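Local coordinates for protein N-acetylmuramoyl-L-alanine amidase (Mycolicibacterium smegmatis, PDB 7AGM) that probably cleaves the amide bond between N-acetylmuramic acid and L-alanine in peptidoglycan, acting as a zinc-dependent cell-wall amidase, at residues 137-142 against 177-182. Sequence-based numbering, arbitrary orientation.
Sequences QFAKVM and PSVLVE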
loop_
_atom_site.group_PDB
_atom_site.type_symbol
_atom_site.label_atom_id
_atom_site.label_comp_id
_atom_site.label_asym_id
_atom_site.label_seq_id
_atom_site.Cartn_x
_atom_site.Cartn_y
_atom_site.Cartn_z
ATOM N N GLN A 137 2.822 -14.188 -5.026
ATOM C CA GLN A 137 1.868 -14.217 -6.128
ATOM C C GLN A 137 1.060 -12.925 -6.189
ATOM O O GLN A 137 0.821 -12.379 -7.278
ATOM C CB GLN A 137 0.950 -15.430 -5.985
ATOM C CG GLN A 137 1.703 -16.759 -6.084
ATOM C CD GLN A 137 0.886 -17.943 -5.601
ATOM O OE1 GLN A 137 -0.272 -17.798 -5.211
ATOM N NE2 GLN A 137 1.492 -19.123 -5.622
ATOM N N PHE A 138 0.622 -12.424 -5.031
ATOM C CA PHE A 138 -0.122 -11.167 -4.982
ATOM C C PHE A 138 0.718 -10.027 -5.550
ATOM O O PHE A 138 0.228 -9.228 -6.360
ATOM C CB PHE A 138 -0.484 -10.898 -3.520
ATOM C CG PHE A 138 -1.519 -9.807 -3.301
ATOM C CD1 PHE A 138 -2.217 -9.211 -4.357
ATOM C CD2 PHE A 138 -1.786 -9.380 -2.005
ATOM C CE1 PHE A 138 -3.174 -8.206 -4.110
ATOM C CE2 PHE A 138 -2.725 -8.373 -1.754
ATOM C CZ PHE A 138 -3.421 -7.794 -2.815
ATOM N N ALA A 139 1.998 -9.954 -5.163
ATOM C CA ALA A 139 2.859 -8.895 -5.678
ATOM C C ALA A 139 2.916 -8.933 -7.201
ATOM O O ALA A 139 2.830 -7.890 -7.858
ATOM C CB ALA A 139 4.257 -8.993 -5.069
ATOM N N LYS A 140 3.005 -10.133 -7.778
ATOM C CA LYS A 140 3.086 -10.251 -9.229
ATOM C C LYS A 140 1.777 -9.843 -9.897
ATOM O O LYS A 140 1.790 -9.126 -10.903
ATOM C CB LYS A 140 3.485 -11.676 -9.614
ATOM C CG LYS A 140 4.851 -12.093 -9.090
ATOM C CD LYS A 140 5.231 -13.492 -9.554
ATOM C CE LYS A 140 6.614 -13.876 -9.056
ATOM N NZ LYS A 140 7.030 -15.222 -9.534
ATOM N N VAL A 141 0.636 -10.288 -9.356
ATOM C CA VAL A 141 -0.651 -9.899 -9.931
ATOM C C VAL A 141 -0.829 -8.386 -9.853
ATOM O O VAL A 141 -1.277 -7.739 -10.814
ATOM C CB VAL A 141 -1.798 -10.637 -9.215
ATOM C CG1 VAL A 141 -3.145 -10.135 -9.716
ATOM C CG2 VAL A 141 -1.683 -12.161 -9.386
ATOM N N MET A 142 -0.478 -7.799 -8.709
ATOM C CA MET A 142 -0.615 -6.354 -8.539
ATOM C C MET A 142 0.288 -5.600 -9.509
ATOM O O MET A 142 -0.147 -4.656 -10.182
ATOM C CB MET A 142 -0.286 -5.978 -7.098
ATOM C CG MET A 142 -0.412 -4.482 -6.812
ATOM S SD MET A 142 -2.101 -3.856 -6.923
ATOM C CE MET A 142 -2.790 -4.478 -5.390
ATOM N N PRO A 177 -1.878 -12.638 3.293
ATOM C CA PRO A 177 -1.260 -12.090 2.075
ATOM C C PRO A 177 -1.257 -10.566 2.102
ATOM O O PRO A 177 -2.272 -9.936 2.417
ATOM C CB PRO A 177 -2.152 -12.630 0.952
ATOM C CG PRO A 177 -2.702 -13.894 1.515
ATOM C CD PRO A 177 -2.934 -13.611 2.974
ATOM N N SER A 178 -0.102 -9.971 1.772
ATOM C CA SER A 178 0.084 -8.540 2.003
ATOM C C SER A 178 1.119 -7.968 1.049
ATOM O O SER A 178 2.189 -8.562 0.859
ATOM C CB SER A 178 0.513 -8.300 3.456
ATOM O OG SER A 178 0.602 -6.917 3.754
ATOM N N VAL A 179 0.785 -6.831 0.432
ATOM C CA VAL A 179 1.713 -6.103 -0.426
ATOM C C VAL A 179 1.581 -4.622 -0.108
ATOM O O VAL A 179 0.579 -4.171 0.455
ATOM C CB VAL A 179 1.483 -6.349 -1.940
ATOM C CG1 VAL A 179 1.666 -7.846 -2.292
ATOM C CG2 VAL A 179 0.119 -5.810 -2.378
ATOM N N LEU A 180 2.618 -3.865 -0.459
ATOM C CA LEU A 180 2.623 -2.416 -0.288
ATOM C C LEU A 180 2.868 -1.796 -1.656
ATOM O O LEU A 180 3.865 -2.109 -2.312
ATOM C CB LEU A 180 3.691 -2.002 0.731
ATOM C CG LEU A 180 3.742 -0.515 1.123
ATOM C CD1 LEU A 180 4.472 -0.337 2.445
ATOM C CD2 LEU A 180 4.391 0.374 0.057
ATOM N N VAL A 181 1.946 -0.946 -2.102
ATOM C CA VAL A 181 2.038 -0.322 -3.417
ATOM C C VAL A 181 2.562 1.099 -3.232
ATOM O O VAL A 181 1.890 1.939 -2.616
ATOM C CB VAL A 181 0.686 -0.313 -4.146
ATOM C CG1 VAL A 181 0.819 0.417 -5.490
ATOM C CG2 VAL A 181 0.142 -1.724 -4.326
ATOM N N GLU A 182 3.764 1.366 -3.744
ATOM C CA GLU A 182 4.256 2.731 -3.918
ATOM C C GLU A 182 3.792 3.183 -5.302
ATOM O O GLU A 182 4.299 2.703 -6.322
ATOM C CB GLU A 182 5.782 2.791 -3.787
ATOM C CG GLU A 182 6.319 2.581 -2.380
ATOM C CD GLU A 182 6.192 3.800 -1.495
ATOM O OE1 GLU A 182 5.646 4.816 -1.968
ATOM O OE2 GLU A 182 6.644 3.746 -0.325
#
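The carbonyl carbon of Pro-177 lies at the edge of the Phe-138 ring, near its plane, and its CB approaches CD2 obliquely, 4.4 Å away; a rigid, apolar residue suits this partly exposed border, where the chain enters the strand. The backbone N of Ser-178 also lies at that edge and bonds to Ser-135 OG near the start of the same helix, while the small side chain turns from the helix onto Ile-103. Beta-branched Val-179 suits its place by splitting its methyls. CG2 sits over one face of Phe-138 in a CH-pi contact, 4.0 Å from the ring centroid and 15° off the normal; CG1 packs 3.8 Å from Phe-138 CD2 and 3.6 Å from Ala-139 N. A side chain no larger than a methyl at Ala-139 lets the valine reach the helix backbone. The flat Phe-138 ring, CG anti to its backbone N (chi1 -167°), offers both face and edge. Helix 134-148 thus lies against a central strand of the mixed sheet in the alpha/beta fold of the Amidase_3 family, their axes 35° apart. Val-181 again faces the helix: its CG2 lies 3.8 Å from Met-142 CG, and the flexible methionine, bent at chi2 and chi3, curls its thioether across this methyl. Next, Glu-182 touches the zinc ligand His-107.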